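Local coordinates for protein aromatic-L-amino-acid decarboxylase (Catharanthus roseus, PDB 6EEW) that decarboxylates L-tryptophan to tryptamine and 5-hydroxy-L-tryptophan to serotonin as a pyridoxal 5'-phosphate-dependent homodimer, at residues 124-127 against 132-135; 172-177 against 252-257; 177-182 against 211-216; 338-343 against 347-352. All blocks are in the same frame, centred on the assembly; numbering follows the deposited sequence.

Contact 1 (124-127 against 132-135). With TRP (tryptophan), chain G.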
loop_
_atom_site.group_PDB
_atom_site.type_symbol
_atom_site.label_atom_id
_atom_site.label_comp_id
_atom_site.label_asym_id
_atom_site.label_seq_id
_atom_site.Cartn_x
_atom_site.Cartn_y
_atom_site.Cartn_z
ATOM N N PHE A 124 12.132 -4.236 -3.695
ATOM C CA PHE A 124 11.489 -5.434 -4.221
ATOM C C PHE A 124 12.380 -6.663 -4.110
ATOM O O PHE A 124 11.857 -7.782 -4.085
ATOM C CB PHE A 124 11.030 -5.238 -5.677
ATOM C CG PHE A 124 11.996 -4.465 -6.547
ATOM C CD1 PHE A 124 13.098 -5.083 -7.109
ATOM C CD2 PHE A 124 11.782 -3.124 -6.813
ATOM C CE1 PHE A 124 13.969 -4.380 -7.922
ATOM C CE2 PHE A 124 12.664 -2.407 -7.605
ATOM C CZ PHE A 124 13.750 -3.038 -8.171
ATOM N N THR A 125 13.698 -6.487 -4.011
ATOM C CA THR A 125 14.610 -7.615 -3.862
ATOM C C THR A 125 15.631 -7.281 -2.786
ATOM O O THR A 125 15.753 -6.134 -2.351
ATOM C CB THR A 125 15.324 -7.942 -5.186
ATOM O OG1 THR A 125 16.117 -6.813 -5.608
ATOM C CG2 THR A 125 14.293 -8.255 -6.253
ATOM N N TRP A 126 16.337 -8.303 -2.300
ATOM C CA TRP A 126 17.435 -8.020 -1.379
ATOM C C TRP A 126 18.486 -7.130 -2.043
ATOM O O TRP A 126 18.958 -6.150 -1.453
ATOM C CB TRP A 126 18.062 -9.324 -0.891
ATOM C CG TRP A 126 19.271 -9.098 -0.050
ATOM C CD1 TRP A 126 19.316 -8.948 1.316
ATOM C CD2 TRP A 126 20.612 -8.955 -0.514
ATOM N NE1 TRP A 126 20.611 -8.729 1.721
ATOM C CE2 TRP A 126 21.425 -8.718 0.620
ATOM C CE3 TRP A 126 21.208 -8.984 -1.780
ATOM C CZ2 TRP A 126 22.804 -8.537 0.527
ATOM C CZ3 TRP A 126 22.584 -8.796 -1.867
ATOM C CH2 TRP A 126 23.363 -8.587 -0.721
ATOM N N VAL A 127 18.841 -7.435 -3.288
ATOM C CA VAL A 127 19.862 -6.651 -3.984
ATOM C C VAL A 127 19.390 -5.212 -4.177
ATOM O O VAL A 127 20.180 -4.268 -4.087
ATOM C CB VAL A 127 20.217 -7.332 -5.312
ATOM C CG1 VAL A 127 18.967 -7.881 -5.908
ATOM C CG2 VAL A 127 20.922 -6.344 -6.273
ATOM N N ALA A 132 17.176 -2.610 3.802
ATOM C CA ALA A 132 15.725 -2.561 3.979
ATOM C C ALA A 132 15.161 -3.950 4.250
ATOM O O ALA A 132 14.473 -4.169 5.257
ATOM C CB ALA A 132 15.053 -1.939 2.759
ATOM N N THR A 133 15.493 -4.915 3.393
ATOM C CA THR A 133 14.975 -6.273 3.544
ATOM C C THR A 133 15.468 -6.950 4.822
ATOM O O THR A 133 14.690 -7.611 5.535
ATOM C CB THR A 133 15.361 -7.096 2.320
ATOM O OG1 THR A 133 14.624 -6.632 1.181
ATOM C CG2 THR A 133 15.099 -8.551 2.555
ATOM N N GLU A 134 16.762 -6.827 5.113
ATOM C CA GLU A 134 17.317 -7.494 6.278
ATOM C C GLU A 134 16.728 -6.930 7.567
ATOM O O GLU A 134 16.334 -7.692 8.463
ATOM C CB GLU A 134 18.840 -7.387 6.266
ATOM C CG GLU A 134 19.474 -8.119 5.094
ATOM C CD GLU A 134 20.844 -8.678 5.446
ATOM O OE1 GLU A 134 21.191 -8.670 6.645
ATOM O OE2 GLU A 134 21.568 -9.143 4.540
ATOM N N LEU A 135 16.635 -5.603 7.673
ATOM C CA LEU A 135 16.034 -5.012 8.856
ATOM C C LEU A 135 14.577 -5.414 8.972
ATOM O O LEU A 135 14.067 -5.547 10.084
ATOM C CB LEU A 135 16.156 -3.486 8.827
ATOM C CG LEU A 135 15.563 -2.798 10.074
ATOM C CD1 LEU A 135 16.372 -3.121 11.346
ATOM C CD2 LEU A 135 15.454 -1.291 9.904
HETATM N N TRP G . 10.387 -1.132 -12.495
HETATM C CA TRP G . 11.276 -1.907 -11.652
HETATM C C TRP G . 11.740 -3.152 -12.411
HETATM O O TRP G . 12.101 -3.040 -13.584
HETATM C CB TRP G . 10.577 -2.297 -10.340
HETATM C CG TRP G . 9.674 -1.222 -9.756
HETATM C CD1 TRP G . 8.378 -1.387 -9.345
HETATM C CD2 TRP G . 9.986 0.163 -9.541
HETATM N NE1 TRP G . 7.873 -0.196 -8.878
HETATM C CE2 TRP G . 8.840 0.769 -8.984
HETATM C CE3 TRP G . 11.115 0.944 -9.765
HETATM C CZ2 TRP G . 8.790 2.119 -8.656
HETATM C CZ3 TRP G . 11.074 2.295 -9.419
HETATM C CH2 TRP G . 9.916 2.866 -8.874
HETATM O OXT TRP G . 11.766 -4.280 -11.885
HETATM O O HOH W 1 15.311 -4.330 0.219
#
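Trp126 meets Glu134 through a single indole hydrogen bond: NE1 donates to OE2 at 3.0 Å, with an N-H...O angle of 157°. The contact ties a loop of the PLP-dependent decarboxylase fold to the early part of helix 130-146. OE2 receives the N-H on its anti lone pair and sits 16° out of the indole plane, while the carboxylate and ring planes are 32° apart. Glu134 CG lies at the same indole edge, 3.6 Å from NE1. A water forms a second bridge, accepting from Thr133 OG1 at 2.6 Å and donating to Thr125 O at 3.2 Å. Were Trp126 a phenylalanine, OE2 would probably lose its indole donor and the loop its direct tie to helix 130-146, although the carboxylate would still be held from the second subunit. There both carboxylate oxygens have further partners, OE2 taking the backbone N-H of Gly57 and OE1 that of Leu59, so the loop is joined to the dimer interface. The backbone N of Trp126 donates to Asp361 OD1. Two residues earlier, Phe124 belongs to the tryptophan pocket, where Phe100 of the second subunit meets its ring edge-to-face and its CE2 lies 3.4 Å from CB of the bound tryptophan.

Contact 2 (172-177 against 252-257)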
loop_
_atom_site.group_PDB
_atom_site.type_symbol
_atom_site.label_atom_id
_atom_site.label_comp_id
_atom_site.label_asym_id
_atom_site.label_seq_id
_atom_site.Cartn_x
_atom_site.Cartn_y
_atom_site.Cartn_z
ATOM N N LEU A 172 -6.148 -11.086 2.128
ATOM C CA LEU A 172 -6.250 -11.480 0.727
ATOM C C LEU A 172 -5.102 -12.401 0.331
ATOM O O LEU A 172 -5.317 -13.424 -0.329
ATOM C CB LEU A 172 -6.288 -10.231 -0.156
ATOM C CG LEU A 172 -6.329 -10.414 -1.672
ATOM C CD1 LEU A 172 -7.515 -11.262 -2.099
ATOM C CD2 LEU A 172 -6.361 -9.066 -2.376
ATOM N N CYS A 173 -3.879 -12.074 0.750
ATOM C CA CYS A 173 -2.732 -12.917 0.431
ATOM C C CYS A 173 -2.869 -14.301 1.065
ATOM O O CYS A 173 -2.645 -15.324 0.399
ATOM C CB CYS A 173 -1.438 -12.210 0.852
ATOM S SG CYS A 173 -0.919 -10.864 -0.361
ATOM N N THR A 174 -3.250 -14.365 2.347
ATOM C CA THR A 174 -3.363 -15.695 2.949
ATOM C C THR A 174 -4.498 -16.488 2.328
ATOM O O THR A 174 -4.382 -17.711 2.155
ATOM C CB THR A 174 -3.523 -15.615 4.478
ATOM O OG1 THR A 174 -4.791 -15.035 4.825
ATOM C CG2 THR A 174 -2.396 -14.814 5.078
ATOM N N ILE A 175 -5.584 -15.813 1.951
ATOM C CA ILE A 175 -6.689 -16.488 1.272
ATOM C C ILE A 175 -6.234 -17.051 -0.069
ATOM O O ILE A 175 -6.625 -18.159 -0.461
ATOM C CB ILE A 175 -7.871 -15.524 1.072
ATOM C CG1 ILE A 175 -8.379 -14.994 2.404
ATOM C CG2 ILE A 175 -8.988 -16.210 0.300
ATOM C CD1 ILE A 175 -9.605 -14.097 2.242
ATOM N N ILE A 176 -5.429 -16.291 -0.812
ATOM C CA ILE A 176 -4.978 -16.801 -2.105
ATOM C C ILE A 176 -4.028 -17.974 -1.903
ATOM O O ILE A 176 -4.068 -18.961 -2.647
ATOM C CB ILE A 176 -4.319 -15.689 -2.944
ATOM C CG1 ILE A 176 -5.367 -14.675 -3.422
ATOM C CG2 ILE A 176 -3.576 -16.313 -4.119
ATOM C CD1 ILE A 176 -4.805 -13.502 -4.157
ATOM N N ALA A 177 -3.157 -17.889 -0.896
ATOM C CA ALA A 177 -2.276 -19.009 -0.576
ATOM C C ALA A 177 -3.078 -20.279 -0.307
ATOM O O ALA A 177 -2.785 -21.351 -0.856
ATOM C CB ALA A 177 -1.396 -18.656 0.629
ATOM N N PRO A 252 -13.860 -27.209 2.729
ATOM C CA PRO A 252 -13.556 -26.096 3.642
ATOM C C PRO A 252 -12.116 -25.635 3.489
ATOM O O PRO A 252 -11.171 -26.417 3.631
ATOM C CB PRO A 252 -13.810 -26.696 5.032
ATOM C CG PRO A 252 -14.656 -27.929 4.798
ATOM C CD PRO A 252 -14.209 -28.442 3.451
ATOM N N LEU A 253 -11.946 -24.336 3.286
ATOM C CA LEU A 253 -10.688 -23.787 2.811
ATOM C C LEU A 253 -10.070 -22.802 3.784
ATOM O O LEU A 253 -8.875 -22.904 4.100
ATOM C CB LEU A 253 -10.940 -23.083 1.475
ATOM C CG LEU A 253 -9.767 -22.431 0.758
ATOM C CD1 LEU A 253 -8.888 -23.459 0.057
ATOM C CD2 LEU A 253 -10.296 -21.384 -0.206
ATOM N N PHE A 254 -10.856 -21.861 4.288
ATOM C CA PHE A 254 -10.264 -20.718 4.958
ATOM C C PHE A 254 -11.193 -20.296 6.072
ATOM O O PHE A 254 -12.415 -20.244 5.887
ATOM C CB PHE A 254 -10.051 -19.543 4.004
ATOM C CG PHE A 254 -9.289 -18.389 4.606
ATOM C CD1 PHE A 254 -9.945 -17.318 5.178
ATOM C CD2 PHE A 254 -7.911 -18.371 4.562
ATOM C CE1 PHE A 254 -9.226 -16.250 5.713
ATOM C CE2 PHE A 254 -7.181 -17.298 5.090
ATOM C CZ PHE A 254 -7.843 -16.241 5.664
ATOM N N LEU A 255 -10.597 -19.988 7.216
ATOM C CA LEU A 255 -11.317 -19.521 8.385
ATOM C C LEU A 255 -10.597 -18.276 8.844
ATOM O O LEU A 255 -9.377 -18.307 9.062
ATOM C CB LEU A 255 -11.341 -20.573 9.500
ATOM C CG LEU A 255 -11.770 -19.970 10.833
ATOM C CD1 LEU A 255 -13.238 -19.526 10.732
ATOM C CD2 LEU A 255 -11.535 -20.955 12.007
ATOM N N CYS A 256 -11.340 -17.184 8.943
ATOM C CA CYS A 256 -10.824 -15.927 9.458
ATOM C C CYS A 256 -11.342 -15.800 10.876
ATOM O O CYS A 256 -12.521 -15.504 11.084
ATOM C CB CYS A 256 -11.283 -14.761 8.590
ATOM S SG CYS A 256 -10.624 -13.171 9.093
ATOM N N ALA A 257 -10.464 -16.027 11.848
ATOM C CA ALA A 257 -10.795 -15.842 13.254
ATOM C C ALA A 257 -10.355 -14.445 13.683
ATOM O O ALA A 257 -9.170 -14.099 13.578
ATOM C CB ALA A 257 -10.120 -16.912 14.106
#
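Ile175 lays its CG1 methylene over the ring of Phe254, 3.6 Å from the centroid and only 14° off the ring normal, which meets the geometry of a CH-pi contact. CG1 stands almost above the ring centre: its distances to the six ring carbons run from 3.5 Å at CZ to 4.1 Å at CG. The phenyl group reaches the helix because CG is anti to the backbone N of Phe254 (chi1 -173°), which extends the ring from the strand toward segment 172-177. Thr174 approaches differently, with OG1 near the ring plane at the edge, 3.3 Å from CE2. That hydroxyl is hydrogen-bonded to Ile171 O one turn back in its own helix, so its polar need is met beside an aromatic edge. Here, with all three touching residues buried, helix 167-186 packs on strand 251-258, an interior strand of the mixed seven-stranded sheet in the large PLP-binding domain of this fold type I enzyme. The side chain of Ile175 lies about 9 Å from that of Ser168, a probable cofactor-binding residue. On the flanking strands Phe254 also touches Cys196 and meets the Trp283 ring, while Ile175 reaches Thr209 on helix 206-212.

Contact 3 (177-182 against 211-216)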
loop_
_atom_site.group_PDB
_atom_site.type_symbol
_atom_site.label_atom_id
_atom_site.label_comp_id
_atom_site.label_asym_id
_atom_site.label_seq_id
_atom_site.Cartn_x
_atom_site.Cartn_y
_atom_site.Cartn_z
ATOM N N ALA A 177 -3.157 -17.889 -0.896
ATOM C CA ALA A 177 -2.276 -19.009 -0.576
ATOM C C ALA A 177 -3.078 -20.279 -0.307
ATOM O O ALA A 177 -2.785 -21.351 -0.856
ATOM C CB ALA A 177 -1.396 -18.656 0.629
ATOM N N ALA A 178 -4.103 -20.176 0.535
ATOM C CA ALA A 178 -4.937 -21.340 0.813
ATOM C C ALA A 178 -5.623 -21.841 -0.455
ATOM O O ALA A 178 -5.669 -23.057 -0.721
ATOM C CB ALA A 178 -5.967 -21.001 1.889
ATOM N N ARG A 179 -6.194 -20.908 -1.232
ATOM C CA ARG A 179 -6.860 -21.259 -2.486
ATOM C C ARG A 179 -5.928 -22.028 -3.407
ATOM O O ARG A 179 -6.316 -23.037 -4.001
ATOM C CB ARG A 179 -7.370 -19.995 -3.187
ATOM C CG ARG A 179 -8.122 -20.256 -4.516
ATOM C CD ARG A 179 -8.177 -18.977 -5.385
ATOM N NE ARG A 179 -6.873 -18.696 -5.987
ATOM C CZ ARG A 179 -6.516 -17.530 -6.513
ATOM N NH1 ARG A 179 -7.359 -16.503 -6.510
ATOM N NH2 ARG A 179 -5.300 -17.383 -7.016
ATOM N N GLU A 180 -4.692 -21.561 -3.543
ATOM C CA GLU A 180 -3.775 -22.196 -4.478
ATOM C C GLU A 180 -3.320 -23.555 -3.960
ATOM O O GLU A 180 -3.102 -24.475 -4.749
ATOM C CB GLU A 180 -2.584 -21.289 -4.774
ATOM C CG GLU A 180 -2.874 -20.166 -5.778
ATOM C CD GLU A 180 -3.425 -20.647 -7.130
ATOM O OE1 GLU A 180 -2.969 -21.695 -7.653
ATOM O OE2 GLU A 180 -4.333 -19.971 -7.669
ATOM N N ARG A 181 -3.144 -23.706 -2.645
ATOM C CA ARG A 181 -2.871 -25.048 -2.128
ATOM C C ARG A 181 -3.963 -26.012 -2.574
ATOM O O ARG A 181 -3.689 -27.096 -3.125
ATOM C CB ARG A 181 -2.770 -25.032 -0.605
ATOM C CG ARG A 181 -2.521 -26.420 -0.039
ATOM C CD ARG A 181 -2.277 -26.417 1.449
ATOM N NE ARG A 181 -3.401 -25.892 2.211
ATOM C CZ ARG A 181 -3.332 -25.668 3.519
ATOM N NH1 ARG A 181 -2.201 -25.922 4.158
ATOM N NH2 ARG A 181 -4.374 -25.191 4.189
ATOM N N ALA A 182 -5.220 -25.601 -2.392
ATOM C CA ALA A 182 -6.325 -26.443 -2.846
ATOM C C ALA A 182 -6.265 -26.684 -4.356
ATOM O O ALA A 182 -6.374 -27.825 -4.806
ATOM C CB ALA A 182 -7.667 -25.823 -2.450
ATOM N N LYS A 211 -14.396 -12.522 -2.156
ATOM C CA LYS A 211 -14.838 -12.301 -3.528
ATOM C C LYS A 211 -13.661 -11.898 -4.413
ATOM O O LYS A 211 -13.538 -12.366 -5.552
ATOM C CB LYS A 211 -15.932 -11.233 -3.550
ATOM C CG LYS A 211 -16.425 -10.849 -4.928
ATOM C CD LYS A 211 -17.455 -9.726 -4.858
ATOM C CE LYS A 211 -18.026 -9.444 -6.239
ATOM N NZ LYS A 211 -19.093 -8.405 -6.234
ATOM N N LEU A 212 -12.778 -11.038 -3.898
ATOM C CA LEU A 212 -11.607 -10.636 -4.666
ATOM C C LEU A 212 -10.768 -11.831 -5.089
ATOM O O LEU A 212 -10.160 -11.806 -6.166
ATOM C CB LEU A 212 -10.758 -9.651 -3.869
ATOM C CG LEU A 212 -11.430 -8.307 -3.587
ATOM C CD1 LEU A 212 -10.440 -7.355 -2.959
ATOM C CD2 LEU A 212 -11.999 -7.713 -4.881
ATOM N N ALA A 213 -10.694 -12.868 -4.248
ATOM C CA ALA A 213 -9.892 -14.048 -4.552
ATOM C C ALA A 213 -10.604 -15.014 -5.483
ATOM O O ALA A 213 -10.005 -16.024 -5.876
ATOM C CB ALA A 213 -9.497 -14.779 -3.271
ATOM N N GLY A 214 -11.852 -14.732 -5.843
ATOM C CA GLY A 214 -12.594 -15.594 -6.729
ATOM C C GLY A 214 -13.461 -16.623 -6.048
ATOM O O GLY A 214 -14.019 -17.490 -6.731
ATOM N N ILE A 215 -13.623 -16.544 -4.726
ATOM C CA ILE A 215 -14.529 -17.460 -4.051
ATOM C C ILE A 215 -15.930 -17.238 -4.595
ATOM O O ILE A 215 -16.380 -16.092 -4.738
ATOM C CB ILE A 215 -14.481 -17.240 -2.530
ATOM C CG1 ILE A 215 -13.041 -17.252 -2.019
ATOM C CG2 ILE A 215 -15.228 -18.363 -1.815
ATOM C CD1 ILE A 215 -12.368 -18.606 -2.145
ATOM N N TYR A 216 -16.612 -18.326 -4.953
ATOM C CA TYR A 216 -17.969 -18.185 -5.446
ATOM C C TYR A 216 -18.821 -17.460 -4.406
ATOM O O TYR A 216 -18.616 -17.625 -3.199
ATOM C CB TYR A 216 -18.578 -19.545 -5.765
ATOM C CG TYR A 216 -18.113 -20.178 -7.056
ATOM C CD1 TYR A 216 -16.876 -19.864 -7.627
ATOM C CD2 TYR A 216 -18.924 -21.081 -7.717
ATOM C CE1 TYR A 216 -16.465 -20.458 -8.824
ATOM C CE2 TYR A 216 -18.529 -21.676 -8.900
ATOM C CZ TYR A 216 -17.308 -21.366 -9.459
ATOM O OH TYR A 216 -16.954 -21.978 -10.655
#
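Arg179 and Ala213 contribute most of the surface buried here, and the guanidinium of the first meets the backbone carbonyl of the second. Arg179 NH1 donates to Ala213 O at 2.8 Å with an N-H...O angle of 151°. The oxygen lies in the guanidinium plane, whereas the donor is tilted 25° from the carbonyl plane. The aliphatic part also takes part, since Arg179 CD is 3.5 Å from Ala213 O. A bend at chi3 (74°) turns the guanidinium after CG and CD have carried it out from helix 167-186. Glu180 holds the same group from its own helix: NH2 makes a salt bridge to OE2 at 2.8 Å, and NE adds a weak bond to that oxygen. NH1 and NH2 also donate to Leu212 O and Lys211 O of the second subunit, so one arginine gathers carbonyls from helix ends of both chains, and these oxygens together with the Glu180 carboxylate would probably balance its buried charge. The accepting carbonyl immediately precedes Gly214, whose positive phi and two bonds back into the last turn define a Schellman motif ending helix 206-212, here with an arginine from a neighbouring helix bound at that C-terminal end.

Contact 4 (338-343 against 347-352)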
loop_
_atom_site.group_PDB
_atom_site.type_symbol
_atom_site.label_atom_id
_atom_site.label_comp_id
_atom_site.label_asym_id
_atom_site.label_seq_id
_atom_site.Cartn_x
_atom_site.Cartn_y
_atom_site.Cartn_z
ATOM N N LEU A 338 2.706 -19.397 0.788
ATOM C CA LEU A 338 2.471 -18.027 0.338
ATOM C C LEU A 338 3.232 -17.728 -0.945
ATOM O O LEU A 338 2.689 -17.144 -1.886
ATOM C CB LEU A 338 2.895 -17.039 1.415
ATOM C CG LEU A 338 2.665 -15.569 1.054
ATOM C CD1 LEU A 338 1.170 -15.263 1.034
ATOM C CD2 LEU A 338 3.435 -14.645 1.997
ATOM N N LEU A 339 4.515 -18.073 -0.967
ATOM C CA LEU A 339 5.358 -17.810 -2.120
ATOM C C LEU A 339 4.835 -18.527 -3.362
ATOM O O LEU A 339 4.672 -17.910 -4.421
ATOM C CB LEU A 339 6.790 -18.225 -1.788
ATOM C CG LEU A 339 7.595 -17.079 -1.186
ATOM C CD1 LEU A 339 6.709 -16.258 -0.269
ATOM C CD2 LEU A 339 8.806 -17.594 -0.443
ATOM N N ARG A 340 4.513 -19.821 -3.247
ATOM C CA ARG A 340 3.921 -20.515 -4.381
ATOM C C ARG A 340 2.691 -19.774 -4.860
ATOM O O ARG A 340 2.479 -19.604 -6.070
ATOM C CB ARG A 340 3.559 -21.949 -3.998
ATOM C CG ARG A 340 4.764 -22.810 -3.758
ATOM C CD ARG A 340 4.390 -24.239 -3.481
ATOM N NE ARG A 340 3.873 -24.932 -4.653
ATOM C CZ ARG A 340 4.658 -25.431 -5.599
ATOM N NH1 ARG A 340 5.971 -25.268 -5.512
ATOM N NH2 ARG A 340 4.138 -26.079 -6.631
ATOM N N ALA A 341 1.871 -19.304 -3.916
ATOM C CA ALA A 341 0.620 -18.667 -4.302
ATOM C C ALA A 341 0.860 -17.396 -5.109
ATOM O O ALA A 341 0.114 -17.106 -6.050
ATOM C CB ALA A 341 -0.207 -18.350 -3.058
ATOM N N LEU A 342 1.907 -16.635 -4.773
ATOM C CA LEU A 342 2.081 -15.278 -5.282
ATOM C C LEU A 342 3.049 -15.191 -6.461
ATOM O O LEU A 342 3.624 -14.125 -6.709
ATOM C CB LEU A 342 2.551 -14.353 -4.158
ATOM C CG LEU A 342 1.478 -13.603 -3.373
ATOM C CD1 LEU A 342 0.243 -14.486 -3.161
ATOM C CD2 LEU A 342 2.043 -13.134 -2.039
ATOM N N THR A 343 3.233 -16.272 -7.210
ATOM C CA THR A 343 4.110 -16.215 -8.371
ATOM C C THR A 343 3.574 -17.139 -9.446
ATOM O O THR A 343 2.792 -18.051 -9.175
ATOM C CB THR A 343 5.549 -16.614 -8.030
ATOM O OG1 THR A 343 6.371 -16.448 -9.191
ATOM C CG2 THR A 343 5.601 -18.068 -7.617
ATOM N N GLU A 347 9.837 -22.229 -12.862
ATOM C CA GLU A 347 10.996 -22.841 -12.227
ATOM C C GLU A 347 10.833 -22.900 -10.712
ATOM O O GLU A 347 11.125 -23.933 -10.095
ATOM C CB GLU A 347 12.272 -22.092 -12.610
ATOM C CG GLU A 347 13.538 -22.857 -12.241
ATOM C CD GLU A 347 14.777 -22.347 -12.953
ATOM O OE1 GLU A 347 15.141 -21.164 -12.754
ATOM O OE2 GLU A 347 15.381 -23.138 -13.714
ATOM N N TYR A 348 10.365 -21.814 -10.086
ATOM C CA TYR A 348 10.152 -21.856 -8.641
ATOM C C TYR A 348 9.097 -22.889 -8.281
ATOM O O TYR A 348 9.215 -23.588 -7.266
ATOM C CB TYR A 348 9.749 -20.480 -8.105
ATOM C CG TYR A 348 9.481 -20.483 -6.606
ATOM C CD1 TYR A 348 10.524 -20.339 -5.693
ATOM C CD2 TYR A 348 8.192 -20.643 -6.106
ATOM C CE1 TYR A 348 10.290 -20.350 -4.320
ATOM C CE2 TYR A 348 7.946 -20.652 -4.739
ATOM C CZ TYR A 348 9.001 -20.507 -3.848
ATOM O OH TYR A 348 8.767 -20.522 -2.486
ATOM N N LEU A 349 8.056 -23.007 -9.108
ATOM C CA LEU A 349 6.962 -23.910 -8.780
ATOM C C LEU A 349 7.342 -25.365 -9.007
ATOM O O LEU A 349 6.753 -26.255 -8.384
ATOM C CB LEU A 349 5.715 -23.548 -9.590
ATOM C CG LEU A 349 5.117 -22.170 -9.286
ATOM C CD1 LEU A 349 3.780 -22.003 -9.978
ATOM C CD2 LEU A 349 4.968 -21.958 -7.779
ATOM N N LYS A 350 8.314 -25.637 -9.885
ATOM C CA LYS A 350 8.705 -27.031 -10.086
ATOM C C LYS A 350 9.533 -27.546 -8.913
ATOM O O LYS A 350 9.398 -28.710 -8.517
ATOM C CB LYS A 350 9.462 -27.200 -11.405
ATOM C CG LYS A 350 10.900 -26.709 -11.392
ATOM C CD LYS A 350 11.709 -27.430 -12.467
ATOM C CE LYS A 350 12.599 -26.479 -13.257
ATOM N NZ LYS A 350 11.977 -26.067 -14.556
ATOM N N ASN A 351 10.385 -26.699 -8.337
ATOM C CA ASN A 351 11.175 -27.100 -7.182
ATOM C C ASN A 351 10.297 -27.062 -5.938
ATOM O O ASN A 351 9.791 -26.003 -5.555
ATOM C CB ASN A 351 12.395 -26.198 -7.016
ATOM C CG ASN A 351 13.355 -26.705 -5.952
ATOM O OD1 ASN A 351 13.219 -27.827 -5.458
ATOM N ND2 ASN A 351 14.332 -25.882 -5.596
ATOM N N LYS A 352 10.110 -28.220 -5.312
ATOM C CA LYS A 352 9.282 -28.359 -4.121
ATOM C C LYS A 352 10.192 -28.757 -2.962
ATOM O O LYS A 352 10.262 -29.921 -2.563
ATOM C CB LYS A 352 8.165 -29.379 -4.361
ATOM C CG LYS A 352 7.208 -28.975 -5.468
ATOM C CD LYS A 352 6.231 -30.083 -5.784
ATOM C CE LYS A 352 5.260 -29.654 -6.865
ATOM N NZ LYS A 352 4.430 -30.801 -7.337
#
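Arg340 and Leu349 cross obliquely, the guanidinium facing the leucine methyl CD2 while its nitrogens point at the leucine carbonyl. CD2 stands 4.1 Å above the guanidinium plane, over its centre. Leu349 O lies instead at the edge, gripped end-on by NH1 at 3.1 Å and NH2 at 3.2 Å. NH2 arrives in the carbonyl plane on a lone pair, whereas NH1 is tilted 31° from the carbonyl plane. Chi3 at 70° folds the arginine chain so that both nitrogens reach that oxygen. The Tyr348 ring, set 30° from the guanidinium plane, brings CE2 to 4.0 Å from Arg340 CG, and its OH end rests on Leu339 CB. Thr343 CG2 touches Leu349 CD2 at 3.9 Å and the Tyr348 ring. Two short consecutive helices, 335-341 and 346-350, thus pack together across a short turn at the surface; substrate-binding Tyr348 sits here away from the bound tryptophan. Without the guanidinium, as with an alanine here, Leu349 O is likely to lose both donors and CD2 the flat group beside it. Arg340 NH2 also pairs with Glu184 in a salt bridge; with Lys352 NZ only 4.8 Å from NH2, that carboxylate probably offsets much of the local positive charge.

In the fold
Contacts 2 and 3 are buried and share helix 167-186, with centres about 7 Å apart; Leu253 and Ile175 of the first pack on Ala178 and Ala213 of the second. Their chemistry nevertheless differs, contact 2 being apolar against the central sheet and contact 3 polar beside the other subunit. Contact 4 lies at the surface yet touches both, through Ala341 and Leu338 against Ala177, and mixes arginine-to-carbonyl bonds with aliphatic packing. Contact 1 is partly buried and stands apart, its nearest atoms about 11 Å from contact 4. All four reach the second subunit: Lys211 there bonds to carbonyls of contact 4, whereas contact 1 reaches across through a carboxylate and an aromatic ring.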